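Local coordinates for sugar ABC transporter substrate-binding protein (Treponema pallidum subsp. pallidum, PDB 5U2P) that probably captures a sugar or related small solute, still unidentified, in the periplasm and delivers it to an ABC transporter for uptake, at residues V75-L80 against H97-Y102; Y104-S109 against L309-K314; N140-N145 against I263-G268; Y144-F149 against G282-A287. All coordinates share one frame; numbering follows the deposited sequence.

Contact 1: V75-L80 against H97-Y102; sequences VLHARL and HALDPY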
# COMPACT_ATOMS: atom_id res chain seq x y z
N VAL A 75 15.12 -20.01 -0.96
CA VAL A 75 15.60 -20.70 0.23
C VAL A 75 14.48 -21.05 1.19
O VAL A 75 14.41 -22.17 1.68
CB VAL A 75 16.66 -19.88 0.98
CG1 VAL A 75 17.05 -20.56 2.30
CG2 VAL A 75 17.89 -19.71 0.12
N LEU A 76 13.60 -20.09 1.47
CA LEU A 76 12.49 -20.36 2.39
C LEU A 76 11.61 -21.50 1.87
O LEU A 76 11.24 -22.40 2.64
CB LEU A 76 11.66 -19.10 2.58
CG LEU A 76 10.39 -19.24 3.43
CD1 LEU A 76 10.71 -19.72 4.82
CD2 LEU A 76 9.63 -17.93 3.46
N HIS A 77 11.27 -21.47 0.58
CA HIS A 77 10.46 -22.53 -0.02
C HIS A 77 11.11 -23.89 0.21
O HIS A 77 10.47 -24.84 0.67
CB HIS A 77 10.29 -22.31 -1.53
CG HIS A 77 9.17 -21.40 -1.89
ND1 HIS A 77 9.16 -20.05 -1.58
CD2 HIS A 77 8.02 -21.63 -2.57
CE1 HIS A 77 8.06 -19.50 -2.04
NE2 HIS A 77 7.35 -20.43 -2.64
N ALA A 78 12.40 -23.99 -0.12
CA ALA A 78 13.14 -25.24 0.03
C ALA A 78 13.16 -25.75 1.47
O ALA A 78 12.99 -26.94 1.72
CB ALA A 78 14.56 -25.08 -0.47
N ARG A 79 13.37 -24.84 2.42
CA ARG A 79 13.45 -25.21 3.83
C ARG A 79 12.08 -25.60 4.40
O ARG A 79 12.00 -26.45 5.28
CB ARG A 79 14.04 -24.07 4.67
CG ARG A 79 15.42 -23.60 4.22
CD ARG A 79 16.49 -24.54 4.65
NE ARG A 79 16.64 -24.57 6.10
CZ ARG A 79 17.39 -23.72 6.80
NH1 ARG A 79 17.46 -23.83 8.12
NH2 ARG A 79 18.08 -22.77 6.17
N LEU A 80 11.01 -24.99 3.89
CA LEU A 80 9.66 -25.38 4.29
C LEU A 80 9.36 -26.77 3.73
O LEU A 80 8.80 -27.63 4.42
CB LEU A 80 8.63 -24.36 3.81
CG LEU A 80 8.64 -23.01 4.58
CD1 LEU A 80 7.75 -21.98 3.91
CD2 LEU A 80 8.23 -23.18 6.03
N HIS A 97 4.48 -15.21 -0.82
CA HIS A 97 5.21 -15.88 -1.89
C HIS A 97 4.41 -17.06 -2.47
O HIS A 97 5.00 -18.06 -2.87
CB HIS A 97 6.56 -16.41 -1.38
CG HIS A 97 7.33 -15.47 -0.50
ND1 HIS A 97 7.29 -15.54 0.88
CD2 HIS A 97 8.21 -14.49 -0.80
CE1 HIS A 97 8.09 -14.63 1.39
NE2 HIS A 97 8.67 -13.97 0.40
N ALA A 98 3.08 -16.95 -2.48
CA ALA A 98 2.19 -18.00 -3.02
C ALA A 98 2.26 -19.32 -2.25
O ALA A 98 1.73 -20.35 -2.71
CB ALA A 98 2.50 -18.24 -4.49
N LEU A 99 2.88 -19.31 -1.07
CA LEU A 99 2.91 -20.46 -0.18
C LEU A 99 1.53 -20.73 0.43
O LEU A 99 0.78 -19.80 0.70
CB LEU A 99 3.93 -20.24 0.94
CG LEU A 99 5.40 -20.09 0.52
CD1 LEU A 99 6.26 -19.56 1.68
CD2 LEU A 99 5.94 -21.42 0.02
N ASP A 100 1.21 -22.00 0.66
CA ASP A 100 -0.04 -22.36 1.35
C ASP A 100 0.12 -22.22 2.85
O ASP A 100 0.75 -23.07 3.51
CB ASP A 100 -0.46 -23.80 1.00
CG ASP A 100 -1.84 -24.15 1.54
OD1 ASP A 100 -2.38 -23.40 2.38
OD2 ASP A 100 -2.40 -25.18 1.12
N PRO A 101 -0.44 -21.15 3.44
CA PRO A 101 -0.20 -20.98 4.88
C PRO A 101 -0.80 -22.08 5.76
O PRO A 101 -0.35 -22.26 6.88
CB PRO A 101 -0.88 -19.62 5.18
CG PRO A 101 -1.97 -19.54 4.17
CD PRO A 101 -1.42 -20.17 2.93
N TYR A 102 -1.81 -22.80 5.26
CA TYR A 102 -2.46 -23.84 6.06
C TYR A 102 -1.57 -25.08 6.15
O TYR A 102 -1.76 -25.94 7.01
CB TYR A 102 -3.85 -24.16 5.49
CG TYR A 102 -4.73 -22.93 5.57
CD1 TYR A 102 -4.85 -22.06 4.50
CD2 TYR A 102 -5.38 -22.60 6.76
CE1 TYR A 102 -5.62 -20.92 4.58
CE2 TYR A 102 -6.16 -21.46 6.85
CZ TYR A 102 -6.28 -20.62 5.76
OH TYR A 102 -7.03 -19.48 5.85
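Leu99 meets His77, Leu76 and Leu80 in the apolar part of the contact between helix segment 75-80 and segment 97-102, a loop that enters a helix at Pro101. With CG anti to the carbonyl carbon (chi1 -63°), Leu99 turns its two methyls to different partners. CD2 settles over a face of the His77 ring, offset toward the NE2-CD2 side, a CH-pi contact in which the carbon stands 3.3 Å from the ring centroid and 19° off its normal. CD1 turns to the two leucines one helical turn apart: it meets Leu80 CD1 at 3.6 Å and Leu76 CD2 at 4.1 Å.

Polar contact is sparse. His77 brings NE2 to the carbonyl O of His97, which lies at the edge of the ring near its plane; at 3.3 Å and a bent 124° this is a weak hydrogen bond. The other ring nitrogen, ND1, is hydrogen-bonded to the carbonyl of Pro73 in the same helix, the stronger polar tie of this ring and one that favours the orientation in which its face meets Leu99. His97 adds its CB, 3.5 Å from His77 CE1, while its ND1 is buried without a partner. Further along, Asp100 caps the next helix by accepting from Tyr102 N.

Beneath this layer, Leu76 reaches Leu37 and Val89 on strands 33-39 and 88-92, and His97 rests on Arg39 and Ser92; the contact therefore joins helix 72-81 to the loop leading into helix 101-104, against the five-stranded sheet.

Contact 2: Y104-S109 against L309-K314; sequences YFVDLS and LAVHKK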
# COMPACT_ATOMS: atom_id res chain seq x y z
N TYR A 104 2.00 -24.56 6.17
CA TYR A 104 3.32 -24.18 6.70
C TYR A 104 3.33 -23.24 7.89
O TYR A 104 4.32 -23.23 8.62
CB TYR A 104 4.14 -23.54 5.60
CG TYR A 104 4.46 -24.47 4.46
CD1 TYR A 104 5.19 -25.63 4.68
CD2 TYR A 104 4.06 -24.18 3.17
CE1 TYR A 104 5.49 -26.49 3.65
CE2 TYR A 104 4.36 -25.02 2.13
CZ TYR A 104 5.08 -26.17 2.38
OH TYR A 104 5.39 -27.03 1.36
N PHE A 105 2.28 -22.45 8.08
CA PHE A 105 2.30 -21.39 9.10
C PHE A 105 1.21 -21.50 10.16
O PHE A 105 0.11 -21.94 9.90
CB PHE A 105 2.19 -20.03 8.44
CG PHE A 105 3.25 -19.78 7.40
CD1 PHE A 105 4.58 -20.07 7.68
CD2 PHE A 105 2.93 -19.28 6.16
CE1 PHE A 105 5.56 -19.86 6.73
CE2 PHE A 105 3.91 -19.07 5.19
CZ PHE A 105 5.23 -19.36 5.49
N VAL A 106 1.53 -21.01 11.35
CA VAL A 106 0.55 -20.97 12.43
C VAL A 106 -0.44 -19.83 12.21
O VAL A 106 -0.04 -18.69 11.96
CB VAL A 106 1.23 -20.79 13.79
CG1 VAL A 106 0.18 -20.71 14.90
CG2 VAL A 106 2.20 -21.94 14.03
N ASP A 107 -1.74 -20.14 12.31
CA ASP A 107 -2.77 -19.10 12.22
C ASP A 107 -2.77 -18.24 13.47
O ASP A 107 -3.04 -18.72 14.57
CB ASP A 107 -4.15 -19.76 12.01
CG ASP A 107 -5.30 -18.75 12.04
OD1 ASP A 107 -5.04 -17.54 11.97
OD2 ASP A 107 -6.48 -19.17 12.14
N LEU A 108 -2.41 -16.96 13.31
CA LEU A 108 -2.23 -16.06 14.45
C LEU A 108 -3.48 -15.21 14.70
O LEU A 108 -3.46 -14.29 15.52
CB LEU A 108 -1.01 -15.14 14.23
CG LEU A 108 0.33 -15.85 14.01
CD1 LEU A 108 1.47 -14.87 13.66
CD2 LEU A 108 0.72 -16.70 15.18
N SER A 109 -4.56 -15.53 13.99
CA SER A 109 -5.74 -14.66 13.96
C SER A 109 -6.38 -14.46 15.33
O SER A 109 -7.11 -13.48 15.55
CB SER A 109 -6.80 -15.23 13.00
OG SER A 109 -6.32 -15.30 11.66
N LEU A 309 6.70 -11.65 10.29
CA LEU A 309 7.34 -12.80 10.90
C LEU A 309 6.26 -13.85 11.13
O LEU A 309 5.32 -13.61 11.89
CB LEU A 309 8.01 -12.43 12.23
CG LEU A 309 9.12 -11.40 12.16
CD1 LEU A 309 9.54 -11.02 13.59
CD2 LEU A 309 10.29 -11.94 11.39
N ALA A 310 6.38 -14.99 10.46
CA ALA A 310 5.45 -16.11 10.66
C ALA A 310 6.08 -17.21 11.50
O ALA A 310 7.31 -17.32 11.56
CB ALA A 310 5.01 -16.68 9.31
N VAL A 311 5.23 -18.04 12.09
CA VAL A 311 5.67 -19.23 12.83
C VAL A 311 5.52 -20.49 11.97
O VAL A 311 4.46 -20.76 11.42
CB VAL A 311 4.89 -19.41 14.14
CG1 VAL A 311 5.40 -20.62 14.94
CG2 VAL A 311 5.01 -18.15 15.00
N HIS A 312 6.62 -21.23 11.84
CA HIS A 312 6.64 -22.51 11.15
C HIS A 312 5.80 -23.54 11.90
O HIS A 312 6.09 -23.88 13.04
CB HIS A 312 8.08 -23.00 11.02
CG HIS A 312 8.24 -24.26 10.24
ND1 HIS A 312 9.28 -25.15 10.48
CD2 HIS A 312 7.54 -24.78 9.20
CE1 HIS A 312 9.19 -26.16 9.64
NE2 HIS A 312 8.15 -25.97 8.85
N LYS A 313 4.76 -24.00 11.22
CA LYS A 313 3.73 -24.87 11.79
C LYS A 313 4.30 -26.17 12.32
O LYS A 313 3.84 -26.68 13.34
CB LYS A 313 2.69 -25.17 10.70
CG LYS A 313 1.43 -25.82 11.21
CD LYS A 313 0.36 -25.90 10.12
CE LYS A 313 -0.93 -26.47 10.68
NZ LYS A 313 -2.03 -26.47 9.69
N LYS A 314 5.31 -26.71 11.63
CA LYS A 314 5.90 -28.00 12.02
C LYS A 314 7.00 -27.85 13.06
O LYS A 314 7.62 -28.83 13.45
CB LYS A 314 6.43 -28.72 10.77
CG LYS A 314 5.34 -29.02 9.74
CD LYS A 314 5.86 -29.79 8.52
CE LYS A 314 4.99 -29.52 7.28
NZ LYS A 314 5.53 -30.13 6.03
O HOH W 1 -2.13 -23.43 9.57
O HOH W 2 2.41 -17.79 11.52
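Phe105 has CG anti to its carbonyl carbon (chi1 -55°), which lays the ring against Ala310: the methyl CB of Ala310 stands over one face, 4.1 Å from the centroid, while CB of Tyr104 covers the opposite face. In Val106 and Val311 alike, CG1 is anti to the backbone N, and the two side chains run alongside each other in the same direction, with Val106 CG2 3.6 Å from Val311 CG1.

The backbones join at a single bridge. Lys313 N gives a nearly straight bond (173°) to Tyr104 O, 2.7 Å away and approached from above the carbonyl plane; Val106 N donates to Val311 O at 2.9 Å. That second carbonyl also lies at the edge of the Phe105 ring. Water 2 prolongs the pairing, donating to Val106 O and accepting from Val311 N. Water 1 instead joins the carbonyl of Phe105 to the ammonium of Lys313, whose extended chain carries NZ on to the carbonyl of Tyr102, a second partner.

Helix 318-329 packs on Val106 and Val311, whereas Phe105 reaches Val89 and Val91 of strand 88-92 and Leu80 of helix 72-81. The chemistry is that of an irregular segment fastened beside strand 307-311 and the loop that follows: two direct backbone bonds and one water-mediated one fix the register, and the apolar side chains bind each flank to its own neighbour, the valines to a helix and the phenylalanine to the sheet.

Contact 3: N140-N145 against I263-G268; sequences NALFYN and IAMYFG. With EDO (1,2-ethanediol), chain E.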
# COMPACT_ATOMS: atom_id res chain seq x y z
N ASN A 140 -2.27 5.86 -0.47
CA ASN A 140 -2.67 6.79 -1.54
C ASN A 140 -3.65 7.83 -1.04
O ASN A 140 -4.66 7.50 -0.41
CB ASN A 140 -3.33 6.02 -2.71
CG ASN A 140 -2.36 5.06 -3.39
OD1 ASN A 140 -1.18 5.35 -3.55
ND2 ASN A 140 -2.86 3.90 -3.78
N ALA A 141 -3.35 9.09 -1.33
CA ALA A 141 -4.26 10.15 -0.98
C ALA A 141 -4.11 11.35 -1.92
O ALA A 141 -3.16 11.43 -2.71
CB ALA A 141 -4.02 10.57 0.48
N LEU A 142 -5.05 12.28 -1.82
CA LEU A 142 -4.99 13.57 -2.49
C LEU A 142 -4.26 14.55 -1.59
O LEU A 142 -4.77 14.94 -0.54
CB LEU A 142 -6.40 14.07 -2.80
CG LEU A 142 -6.49 15.36 -3.62
CD1 LEU A 142 -5.92 15.17 -5.02
CD2 LEU A 142 -7.94 15.82 -3.67
N PHE A 143 -3.06 14.91 -2.00
CA PHE A 143 -2.26 15.88 -1.28
C PHE A 143 -2.39 17.23 -1.95
O PHE A 143 -2.39 17.33 -3.18
CB PHE A 143 -0.82 15.42 -1.24
CG PHE A 143 -0.64 14.13 -0.50
CD1 PHE A 143 -0.59 14.11 0.88
CD2 PHE A 143 -0.59 12.92 -1.18
CE1 PHE A 143 -0.45 12.93 1.57
CE2 PHE A 143 -0.43 11.74 -0.50
CZ PHE A 143 -0.38 11.74 0.89
N TYR A 144 -2.57 18.28 -1.15
CA TYR A 144 -2.76 19.60 -1.71
C TYR A 144 -2.04 20.68 -0.93
O TYR A 144 -1.69 20.52 0.26
CB TYR A 144 -4.24 19.93 -1.80
CG TYR A 144 -4.98 20.01 -0.48
CD1 TYR A 144 -5.54 18.87 0.09
CD2 TYR A 144 -5.15 21.22 0.18
CE1 TYR A 144 -6.24 18.93 1.28
CE2 TYR A 144 -5.85 21.29 1.38
CZ TYR A 144 -6.39 20.14 1.92
OH TYR A 144 -7.08 20.18 3.10
N ASN A 145 -1.77 21.75 -1.65
CA ASN A 145 -1.08 22.92 -1.12
C ASN A 145 -2.09 23.86 -0.47
O ASN A 145 -2.79 24.61 -1.16
CB ASN A 145 -0.31 23.64 -2.24
CG ASN A 145 0.54 24.78 -1.71
OD1 ASN A 145 0.21 25.39 -0.70
ND2 ASN A 145 1.65 25.06 -2.39
N ILE A 263 1.98 23.24 -8.59
CA ILE A 263 0.96 22.18 -8.52
C ILE A 263 0.01 22.36 -7.32
O ILE A 263 0.45 22.38 -6.17
CB ILE A 263 1.59 20.79 -8.36
CG1 ILE A 263 2.58 20.51 -9.47
CG2 ILE A 263 0.48 19.69 -8.30
CD1 ILE A 263 3.35 19.21 -9.26
N ALA A 264 -1.28 22.40 -7.59
CA ALA A 264 -2.27 22.59 -6.53
C ALA A 264 -2.50 21.30 -5.77
O ALA A 264 -2.55 21.29 -4.53
CB ALA A 264 -3.58 23.09 -7.11
N MET A 265 -2.65 20.22 -6.53
CA MET A 265 -3.01 18.91 -6.00
C MET A 265 -2.15 17.82 -6.64
O MET A 265 -1.86 17.87 -7.83
CB MET A 265 -4.49 18.61 -6.28
CG MET A 265 -5.46 19.49 -5.55
SD MET A 265 -7.16 19.07 -5.93
CE MET A 265 -7.26 19.60 -7.64
N TYR A 266 -1.78 16.83 -5.84
CA TYR A 266 -1.08 15.65 -6.31
C TYR A 266 -1.80 14.43 -5.76
O TYR A 266 -2.07 14.38 -4.57
CB TYR A 266 0.39 15.66 -5.86
CG TYR A 266 1.06 14.32 -6.08
CD1 TYR A 266 1.47 13.94 -7.35
CD2 TYR A 266 1.20 13.42 -5.04
CE1 TYR A 266 2.07 12.69 -7.55
CE2 TYR A 266 1.77 12.19 -5.24
CZ TYR A 266 2.20 11.83 -6.50
OH TYR A 266 2.76 10.59 -6.65
N PHE A 267 -2.15 13.46 -6.61
CA PHE A 267 -2.69 12.21 -6.12
C PHE A 267 -1.66 11.10 -6.26
O PHE A 267 -1.12 10.86 -7.35
CB PHE A 267 -3.96 11.76 -6.85
CG PHE A 267 -4.52 10.50 -6.26
CD1 PHE A 267 -5.23 10.54 -5.08
CD2 PHE A 267 -4.24 9.26 -6.83
CE1 PHE A 267 -5.69 9.38 -4.49
CE2 PHE A 267 -4.70 8.11 -6.24
CZ PHE A 267 -5.43 8.17 -5.08
N GLY A 268 -1.39 10.42 -5.16
CA GLY A 268 -0.45 9.34 -5.16
C GLY A 268 -0.00 8.95 -3.77
O GLY A 268 -0.69 9.19 -2.77
C1 EDO E . 0.87 1.96 -3.87
O1 EDO E . 0.51 3.22 -3.30
C2 EDO E . -0.24 1.36 -4.72
O2 EDO E . -1.22 2.28 -5.18
O HOH W 3 2.35 23.62 -4.63
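Ile263 opens the segment with its carbonyl O, which accepts from water 3; that water in turn accepts from Asn145 ND2, extending the ladder where direct pairing ends. At Ala264 the chain turns a corner, yet its carbonyl O still takes the N-H of Asn145, the N 3.0 Å away. Met265 faces Tyr144 as a non-hydrogen-bonded pair. Its CB touches Leu142 CD1 at 3.9 Å, and chi1 (-66°) with an extended chi2 carries SD to 4.0 Å from Leu142 CD2.

Tyr266 pairs with Phe143 through two bonds of 2.8 Å, Phe143 N to Tyr266 O and Tyr266 N to Phe143 O. Their rings share one face of the sheet, and the Tyr266 hydroxyl goes on to Ser183. Phe267, on the other face with Leu142 and Met265, has CG anti to its backbone N (chi1 -177°), which swings the ring along the neighbouring strand; CD1 comes to 3.3 Å from Ala141 O and CZ to Asn140 CB. Gly268 closes the ladder with Ala141, both N-H groups engaged, and its O sits in the plane of the Phe143 ring at the edge, 3.4 Å from CE2.

At this same end Asn140 holds a 1,2-ethanediol, probably from the crystallisation liquor: OD1 accepts from O1, and ND2 donates to O2 and also bonds to Thr301. The chemistry implies a buried, regularly hydrogen-bonded sheet centre, its backbone polar groups largely satisfied by the pairing, whose amide-bearing end can take up a small diol alongside Ser138 and Asp377.

Contact 4: Y144-F149 against G282-A287; sequences YNKDLF and GINLGA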
# COMPACT_ATOMS: atom_id res chain seq x y z
N TYR A 144 -2.57 18.28 -1.15
CA TYR A 144 -2.76 19.60 -1.71
C TYR A 144 -2.04 20.68 -0.93
O TYR A 144 -1.69 20.52 0.26
CB TYR A 144 -4.24 19.93 -1.80
CG TYR A 144 -4.98 20.01 -0.48
CD1 TYR A 144 -5.54 18.87 0.09
CD2 TYR A 144 -5.15 21.22 0.18
CE1 TYR A 144 -6.24 18.93 1.28
CE2 TYR A 144 -5.85 21.29 1.38
CZ TYR A 144 -6.39 20.14 1.92
OH TYR A 144 -7.08 20.18 3.10
N ASN A 145 -1.77 21.75 -1.65
CA ASN A 145 -1.08 22.92 -1.12
C ASN A 145 -2.09 23.86 -0.47
O ASN A 145 -2.79 24.61 -1.16
CB ASN A 145 -0.31 23.64 -2.24
CG ASN A 145 0.54 24.78 -1.71
OD1 ASN A 145 0.21 25.39 -0.70
ND2 ASN A 145 1.65 25.06 -2.39
N LYS A 146 -2.15 23.82 0.86
CA LYS A 146 -3.13 24.58 1.64
C LYS A 146 -3.06 26.09 1.38
O LYS A 146 -4.08 26.77 1.42
CB LYS A 146 -2.94 24.33 3.13
CG LYS A 146 -3.41 22.99 3.65
CD LYS A 146 -3.24 22.93 5.17
CE LYS A 146 -3.93 21.71 5.75
NZ LYS A 146 -3.78 21.65 7.23
N ASP A 147 -1.86 26.60 1.13
CA ASP A 147 -1.68 28.03 0.90
C ASP A 147 -2.27 28.45 -0.42
O ASP A 147 -2.92 29.49 -0.50
CB ASP A 147 -0.20 28.43 0.94
CG ASP A 147 0.40 28.35 2.34
OD1 ASP A 147 -0.35 28.44 3.33
OD2 ASP A 147 1.64 28.21 2.44
N LEU A 148 -2.06 27.65 -1.47
CA LEU A 148 -2.65 27.94 -2.77
C LEU A 148 -4.17 27.84 -2.69
O LEU A 148 -4.88 28.65 -3.28
CB LEU A 148 -2.15 26.97 -3.84
CG LEU A 148 -0.74 27.17 -4.36
CD1 LEU A 148 -0.35 26.00 -5.26
CD2 LEU A 148 -0.63 28.49 -5.12
N PHE A 149 -4.65 26.83 -1.98
CA PHE A 149 -6.09 26.67 -1.79
C PHE A 149 -6.68 27.91 -1.13
O PHE A 149 -7.74 28.38 -1.53
CB PHE A 149 -6.39 25.44 -0.95
CG PHE A 149 -6.61 24.20 -1.76
CD1 PHE A 149 -5.82 23.93 -2.87
CD2 PHE A 149 -7.60 23.29 -1.42
CE1 PHE A 149 -6.01 22.78 -3.61
CE2 PHE A 149 -7.79 22.14 -2.17
CZ PHE A 149 -7.00 21.90 -3.26
N GLY A 282 8.80 23.85 5.27
CA GLY A 282 7.78 24.78 5.68
C GLY A 282 6.53 24.75 4.83
O GLY A 282 5.65 25.57 5.01
N ILE A 283 6.45 23.82 3.88
CA ILE A 283 5.29 23.81 3.01
C ILE A 283 4.06 23.36 3.80
O ILE A 283 4.15 22.54 4.70
CB ILE A 283 5.52 22.92 1.77
CG1 ILE A 283 4.48 23.23 0.69
CG2 ILE A 283 5.54 21.46 2.14
CD1 ILE A 283 4.84 22.69 -0.67
N ASN A 284 2.93 23.97 3.46
CA ASN A 284 1.67 23.73 4.14
C ASN A 284 0.82 22.74 3.32
O ASN A 284 0.12 23.14 2.41
CB ASN A 284 0.91 25.05 4.33
CG ASN A 284 -0.20 24.93 5.34
OD1 ASN A 284 -0.24 23.97 6.12
ND2 ASN A 284 -1.10 25.90 5.34
N LEU A 285 0.98 21.47 3.64
CA LEU A 285 0.40 20.39 2.87
C LEU A 285 -0.79 19.81 3.59
O LEU A 285 -0.73 19.55 4.79
CB LEU A 285 1.46 19.31 2.63
CG LEU A 285 1.37 18.42 1.40
CD1 LEU A 285 1.58 19.26 0.17
CD2 LEU A 285 2.42 17.32 1.46
N GLY A 286 -1.88 19.60 2.86
CA GLY A 286 -3.02 18.87 3.38
C GLY A 286 -3.17 17.56 2.64
O GLY A 286 -2.57 17.38 1.58
N ALA A 287 -3.95 16.64 3.22
CA ALA A 287 -4.20 15.33 2.61
C ALA A 287 -5.62 14.86 2.90
O ALA A 287 -6.04 14.78 4.05
CB ALA A 287 -3.21 14.31 3.12
O HOH W 4 2.41 25.81 1.43
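Lys146 lies across Asn284 at about a right angle, and its chain can be followed atom by atom. CB meets the amide, 3.3 Å from Asn284 ND2. CG, set opposite the carbonyl carbon (chi1 -75°), passes Asn284 O and the backbone N of Gly286. CD rests 3.3 Å from Asn284 OD1, and CE reaches Gly286 CA at 3.8 Å, the last atom of the chain to meet segment 282-287 before NZ continues past it. Beyond CG the chain is fully extended, so that its methylenes run over the amide and onto the glycine.

Gly286 is shared with Tyr144, whose ring lays a face over Gly286 CA, the carbon 4.0 Å from the centroid in a CH-pi contact. The tyrosine adopts the crowded position, CG between backbone N and carbonyl carbon (chi1 63°), which turns the ring over this neighbour; the absence of a side chain on Gly286 leaves room for it and for the lysine chain. The Tyr144 hydroxyl is hydrogen-bonded to Glu156.

Main-chain bonds set the register. Tyr144 and Gly286 exchange two, Gly286 N to Tyr144 O lying in the carbonyl plane, and Lys146 N then donates to Asn284 O at 2.8 Å. Asn284 ND2 adds a weak bond to Asp147 OD1, the carboxylate and amide planes 55° apart. Water 4 donates to Asn145 OD1 and Asp147 OD2 and accepts from Asn284 N.

Asn145 OD1 also accepts from Leu148 N, at 3.3 Å, and weakly from Asp147 N. The whole is a strand running directly into a helix through an asparagine N-cap, with an antiparallel neighbouring strand paired to the last residues of the first.

Overall arrangement
The four contacts fall into two groups on opposite sides of the chain's centre, as in a two-lobed binding protein: the centres of contacts 1 and 3 are about 39 Å apart. Contacts 1 and 2 touch, Leu80 packing on His312 and Leu99 on Phe105; contact 1 packs a helix on a loop over the five-stranded sheet, and contact 2 ties a loop to one of its strands, both with few direct bonds. Contacts 3 and 4 share Tyr144 and Asn145 on strand 138-145, which pairs with a different strand in each. Contact 3 is entirely buried and dominated by a regular ladder; contacts 2 and 4, though largely buried, include exposed residues at their margins and bring in charged side chains.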